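Local coordinates for protein Sec-alkylsulfatase (Pseudomonas sp., PDB 4AXH) that hydrolyses (R)-secondary-alkyl sulfates enantioselectively with strict inversion of configuration, giving (S)-alcohols and sulfate, as a zinc-dependent homodimer of the metallo-beta-lactamase superfamily, at residues Gln81-Met86 and Thr152-Arg157; Thr253-Thr258 and Pro533-Arg538. All coordinates share one frame; numbering follows the deposited sequence.

Interaction 1 of 2, residues Gln81-Met86 and Thr152-Arg157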
loop_
_atom_site.group_PDB
_atom_site.type_symbol
_atom_site.label_atom_id
_atom_site.label_comp_id
_atom_site.label_asym_id
_atom_site.label_seq_id
_atom_site.Cartn_x
_atom_site.Cartn_y
_atom_site.Cartn_z
ATOM N N GLN A 81 13.896 9.836 -36.466
ATOM C CA GLN A 81 14.346 10.261 -35.125
ATOM C C GLN A 81 14.896 9.061 -34.334
ATOM O O GLN A 81 14.359 7.959 -34.433
ATOM C CB GLN A 81 13.236 10.910 -34.288
ATOM C CG GLN A 81 12.118 11.619 -35.022
ATOM C CD GLN A 81 10.978 11.885 -34.058
ATOM O OE1 GLN A 81 10.116 11.032 -33.798
ATOM N NE2 GLN A 81 10.978 13.048 -33.450
ATOM N N VAL A 82 15.936 9.307 -33.502
ATOM C CA VAL A 82 16.623 8.303 -32.682
ATOM C C VAL A 82 15.698 7.785 -31.584
ATOM O O VAL A 82 15.089 8.582 -30.870
ATOM C CB VAL A 82 18.002 8.787 -32.128
ATOM C CG1 VAL A 82 18.834 7.610 -31.624
ATOM C CG2 VAL A 82 18.786 9.548 -33.188
ATOM N N VAL A 83 15.583 6.447 -31.500
ATOM C CA VAL A 83 14.765 5.693 -30.546
ATOM C C VAL A 83 15.660 5.123 -29.436
ATOM O O VAL A 83 15.280 5.161 -28.261
ATOM C CB VAL A 83 13.950 4.564 -31.274
ATOM C CG1 VAL A 83 13.338 3.555 -30.305
ATOM C CG2 VAL A 83 12.866 5.163 -32.135
ATOM N N TRP A 84 16.824 4.551 -29.845
ATOM C CA TRP A 84 17.783 3.893 -28.985
ATOM C C TRP A 84 19.180 4.180 -29.493
ATOM O O TRP A 84 19.479 3.891 -30.655
ATOM C CB TRP A 84 17.541 2.376 -29.014
ATOM C CG TRP A 84 18.275 1.619 -27.942
ATOM C CD1 TRP A 84 19.370 0.816 -28.098
ATOM C CD2 TRP A 84 17.961 1.606 -26.538
ATOM N NE1 TRP A 84 19.746 0.287 -26.875
ATOM C CE2 TRP A 84 18.898 0.757 -25.905
ATOM C CE3 TRP A 84 16.971 2.226 -25.759
ATOM C CZ2 TRP A 84 18.840 0.477 -24.541
ATOM C CZ3 TRP A 84 16.934 1.967 -24.400
ATOM C CH2 TRP A 84 17.846 1.094 -23.806
ATOM N N ASP A 85 20.040 4.725 -28.617
ATOM C CA ASP A 85 21.423 5.085 -28.933
ATOM C C ASP A 85 22.375 4.528 -27.878
ATOM O O ASP A 85 22.329 4.941 -26.718
ATOM C CB ASP A 85 21.563 6.627 -29.051
ATOM C CG ASP A 85 22.770 7.136 -29.828
ATOM O OD1 ASP A 85 23.645 6.298 -30.202
ATOM O OD2 ASP A 85 22.848 8.378 -30.054
ATOM N N MET A 86 23.200 3.562 -28.278
ATOM C CA MET A 86 24.204 2.929 -27.417
ATOM C C MET A 86 25.548 3.678 -27.511
ATOM O O MET A 86 26.308 3.679 -26.545
ATOM C CB MET A 86 24.381 1.449 -27.779
ATOM C CG MET A 86 23.421 0.550 -27.049
ATOM S SD MET A 86 23.680 0.469 -25.244
ATOM C CE MET A 86 25.308 -0.221 -25.221
ATOM N N THR A 152 9.231 -1.405 -27.657
ATOM C CA THR A 152 8.743 -0.718 -28.836
ATOM C C THR A 152 8.816 -1.554 -30.097
ATOM O O THR A 152 9.625 -2.479 -30.191
ATOM C CB THR A 152 9.478 0.604 -28.994
ATOM O OG1 THR A 152 10.801 0.361 -29.483
ATOM C CG2 THR A 152 9.542 1.406 -27.690
ATOM N N ALA A 153 7.988 -1.213 -31.091
ATOM C CA ALA A 153 7.945 -1.922 -32.372
ATOM C C ALA A 153 9.290 -1.810 -33.113
ATOM O O ALA A 153 9.751 -2.790 -33.729
ATOM C CB ALA A 153 6.802 -1.360 -33.210
ATOM N N GLU A 154 9.942 -0.629 -33.007
ATOM C CA GLU A 154 11.241 -0.345 -33.647
ATOM C C GLU A 154 12.361 -1.163 -33.038
ATOM O O GLU A 154 13.207 -1.666 -33.777
ATOM C CB GLU A 154 11.578 1.172 -33.636
ATOM C CG GLU A 154 10.532 2.068 -34.288
ATOM C CD GLU A 154 9.421 2.485 -33.350
ATOM O OE1 GLU A 154 9.329 1.909 -32.244
ATOM O OE2 GLU A 154 8.625 3.375 -33.723
ATOM N N THR A 155 12.350 -1.337 -31.698
ATOM C CA THR A 155 13.355 -2.147 -31.012
ATOM C C THR A 155 13.139 -3.641 -31.250
ATOM O O THR A 155 14.101 -4.354 -31.578
ATOM C CB THR A 155 13.662 -1.651 -29.581
ATOM O OG1 THR A 155 12.487 -1.686 -28.783
ATOM C CG2 THR A 155 14.263 -0.246 -29.558
ATOM N N ALA A 156 11.875 -4.097 -31.196
ATOM C CA ALA A 156 11.496 -5.484 -31.506
ATOM C C ALA A 156 11.997 -5.881 -32.891
ATOM O O ALA A 156 12.619 -6.930 -33.056
ATOM C CB ALA A 156 9.992 -5.625 -31.457
ATOM N N ARG A 157 11.774 -4.999 -33.869
ATOM C CA ARG A 157 12.209 -5.171 -35.255
ATOM C C ARG A 157 13.726 -5.209 -35.368
ATOM O O ARG A 157 14.258 -6.097 -36.027
ATOM C CB ARG A 157 11.608 -4.056 -36.157
ATOM C CG ARG A 157 11.750 -4.283 -37.646
ATOM C CD ARG A 157 10.774 -5.304 -38.205
ATOM N NE ARG A 157 11.225 -6.692 -38.030
ATOM C CZ ARG A 157 12.104 -7.288 -38.818
ATOM N NH1 ARG A 157 12.645 -6.626 -39.840
ATOM N NH2 ARG A 157 12.478 -8.541 -38.578
#
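The hydroxyl of T155, whose methyl packs on V83 and W84, is held by three partners, one of them weakly, at the start of helix 153-164, the helix that joins parallel neighbouring strands 144-147 and 172-176 in the metallo-beta-lactamase fold. T152 OG1 donates to T155 OG1 over 2.7 Å, T152 N adds a weak bond of 3.5 Å, and D131 OD1 is a further partner. T152 is the N-cap, and the weak bond from its N to the side chain of the third helical residue is what one half of a capping box would supply. With chi1 at 60°, OG1 sits between the backbone N and the carbonyl carbon of T155, and CG2 is left anti to that carbon.

This methyl faces strand 82-85 at a classic beta bulge, where V83 and W84 both oppose I75. V83 CG1 comes to 4.0 Å from T155 CG2, the two side chains crossing obliquely. The other branch, V83 CG2, lies against the aliphatic stem of E154, whose OE1 accepts from T258 N. No hydrogen bond spans the two segments; the contact, with 152 Å² buried, is mostly between carbon atoms, although two of the five touching residues are threonines. The indole turns elsewhere, NE1 bonding to G129 O, and what W84 gives the helix is its CB, 4.2 Å from T155 CG2.

Interaction 2 of 2, residues Thr253-Thr258 and Pro533-Arg538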
loop_
_atom_site.group_PDB
_atom_site.type_symbol
_atom_site.label_atom_id
_atom_site.label_comp_id
_atom_site.label_asym_id
_atom_site.label_seq_id
_atom_site.Cartn_x
_atom_site.Cartn_y
_atom_site.Cartn_z
ATOM N N THR A 253 15.270 4.722 -20.971
ATOM C CA THR A 253 14.041 4.356 -21.675
ATOM C C THR A 253 14.105 4.733 -23.140
ATOM O O THR A 253 14.787 5.691 -23.529
ATOM C CB THR A 253 12.745 4.898 -20.999
ATOM O OG1 THR A 253 12.804 6.323 -20.837
ATOM C CG2 THR A 253 12.419 4.189 -19.672
ATOM N N ALA A 254 13.372 3.967 -23.957
ATOM C CA ALA A 254 13.283 4.180 -25.397
ATOM C C ALA A 254 12.562 5.502 -25.654
ATOM O O ALA A 254 11.599 5.855 -24.960
ATOM C CB ALA A 254 12.561 3.022 -26.061
ATOM N N THR A 255 13.081 6.247 -26.626
ATOM C CA THR A 255 12.581 7.556 -27.006
ATOM C C THR A 255 11.891 7.575 -28.379
ATOM O O THR A 255 12.272 6.820 -29.268
ATOM C CB THR A 255 13.703 8.605 -26.823
ATOM O OG1 THR A 255 13.176 9.885 -27.095
ATOM C CG2 THR A 255 14.922 8.359 -27.715
ATOM N N ASN A 256 10.874 8.442 -28.544
ATOM C CA ASN A 256 10.144 8.685 -29.795
ATOM C C ASN A 256 9.660 7.390 -30.495
ATOM O O ASN A 256 9.694 7.280 -31.732
ATOM C CB ASN A 256 11.021 9.542 -30.745
ATOM C CG ASN A 256 11.537 10.823 -30.140
ATOM O OD1 ASN A 256 10.766 11.735 -29.844
ATOM N ND2 ASN A 256 12.860 10.918 -29.949
ATOM N N ALA A 257 9.175 6.421 -29.713
ATOM C CA ALA A 257 8.791 5.148 -30.303
ATOM C C ALA A 257 7.330 4.721 -30.153
ATOM O O ALA A 257 6.518 5.431 -29.540
ATOM C CB ALA A 257 9.730 4.075 -29.825
ATOM N N THR A 258 6.986 3.565 -30.739
ATOM C CA THR A 258 5.610 3.092 -30.719
ATOM C C THR A 258 5.418 1.883 -29.784
ATOM O O THR A 258 6.138 0.888 -29.917
ATOM C CB THR A 258 5.157 2.827 -32.161
ATOM O OG1 THR A 258 5.955 1.768 -32.681
ATOM C CG2 THR A 258 5.349 4.034 -33.073
ATOM N N PRO A 533 10.956 21.340 -20.099
ATOM C CA PRO A 533 10.906 21.622 -21.562
ATOM C C PRO A 533 9.588 21.327 -22.322
ATOM O O PRO A 533 8.575 21.948 -21.994
ATOM C CB PRO A 533 12.091 20.825 -22.114
ATOM C CG PRO A 533 12.228 19.688 -21.187
ATOM C CD PRO A 533 11.674 20.074 -19.834
ATOM N N THR A 534 9.613 20.452 -23.384
ATOM C CA THR A 534 8.467 20.071 -24.227
ATOM C C THR A 534 8.784 18.742 -24.955
ATOM O O THR A 534 9.649 18.738 -25.845
ATOM C CB THR A 534 8.134 21.204 -25.268
ATOM O OG1 THR A 534 8.195 22.503 -24.674
ATOM C CG2 THR A 534 6.780 21.007 -25.952
ATOM N N TYR A 535 8.070 17.620 -24.604
ATOM C CA TYR A 535 8.210 16.257 -25.225
ATOM C C TYR A 535 7.199 15.176 -24.721
ATOM O O TYR A 535 6.575 15.365 -23.678
ATOM C CB TYR A 535 9.680 15.780 -25.124
ATOM C CG TYR A 535 9.958 14.303 -25.325
ATOM C CD1 TYR A 535 10.132 13.772 -26.600
ATOM C CD2 TYR A 535 10.127 13.453 -24.234
ATOM C CE1 TYR A 535 10.405 12.416 -26.787
ATOM C CE2 TYR A 535 10.394 12.099 -24.408
ATOM C CZ TYR A 535 10.541 11.587 -25.686
ATOM O OH TYR A 535 10.825 10.257 -25.849
ATOM N N ASP A 536 7.047 14.049 -25.498
ATOM C CA ASP A 536 6.242 12.821 -25.245
ATOM C C ASP A 536 6.538 11.648 -26.248
ATOM O O ASP A 536 6.437 11.848 -27.458
ATOM C CB ASP A 536 4.731 13.119 -25.010
ATOM C CG ASP A 536 3.697 12.400 -25.858
ATOM O OD1 ASP A 536 3.711 12.593 -27.094
ATOM O OD2 ASP A 536 2.776 11.777 -25.277
ATOM N N SER A 537 6.933 10.453 -25.728
ATOM C CA SER A 537 7.237 9.213 -26.489
ATOM C C SER A 537 5.994 8.301 -26.612
ATOM O O SER A 537 5.875 7.540 -27.585
ATOM C CB SER A 537 8.356 8.418 -25.817
ATOM O OG SER A 537 8.666 7.213 -26.504
ATOM N N ARG A 538 5.089 8.370 -25.605
ATOM C CA ARG A 538 3.832 7.616 -25.541
ATOM C C ARG A 538 2.766 8.227 -26.493
ATOM O O ARG A 538 1.617 7.765 -26.524
ATOM C CB ARG A 538 3.329 7.513 -24.077
ATOM C CG ARG A 538 2.731 6.155 -23.690
ATOM C CD ARG A 538 3.770 5.161 -23.190
ATOM N NE ARG A 538 3.867 5.138 -21.729
ATOM C CZ ARG A 538 4.776 4.447 -21.045
ATOM N NH1 ARG A 538 5.693 3.727 -21.683
ATOM N NH2 ARG A 538 4.775 4.471 -19.718
#
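Two irregular connections meet here: the loop between helix 222-233 and strand 266-268 of the metallo-beta-lactamase fold, and the linker running from helix 515-529 of the dimerisation family to helix 549-559 of the C-terminal family. Y535 and S537 of the linker both point toward the loop and engage T255, N256 and A257. The shortest hydrogen bond between the segments joins T255 OG1 to Y535 OH at 2.7 Å; either hydroxyl could be the donor. With T255 OG1 anti to its backbone N (chi1 -175°), the hydroxyl is set beside the carbonyl carbon, where it meets Y535 OH. The two side chains cross at about a right angle, with OG1 oblique to the ring.

N256 takes a left-handed backbone conformation, and although its CB points away from the linker, its amide swings back. OD1 meets the Y535 ring at the edge, close to the ring plane and 3.2 Å from CE1. CG of N256 also lies in that plane, while the amide itself is turned 81° from the ring, so it stands almost upright against the rim instead of stacking. The amide nitrogen ND2 makes a weak bond to V82 O.

On one face of the same ring, S537 N lies 3.8 Å above the plane, offset toward the rim. S537 itself lies against the loop backbone. The CA atoms of N256 and S537 are just 4.4 Å apart, and CB of S537 packs on N256 N at 3.7 Å. S537, Y535 and N256 contribute most of the 213 Å² buried between the segments. With OG anti to its own backbone N, S537 accepts a weak but nearly straight hydrogen bond from A257 N: 3.3 Å to OG, at an N-H...O angle of 171°.

Interaction 1 closes along the chain before interaction 2 opens, yet their centres are about 11 Å apart, on the same side of the chain's centre. T255 N of loop 253-258 probably bonds to V83 O (2.9 Å) at the bulge of strand 82-85, and its T258 O probably accepts from A153 N (3.0 Å) in the first turn of helix 153-164. The loop thus lies against both partners of interaction 1 while the linker 533-538 binds it in interaction 2. If these probable bonds hold, a path of contacts runs from strand 82-85 and helix 153-164 through the loop to 533-538; side chains of T152 and A254 each lie about 8 Å from that of the zinc ligand D183.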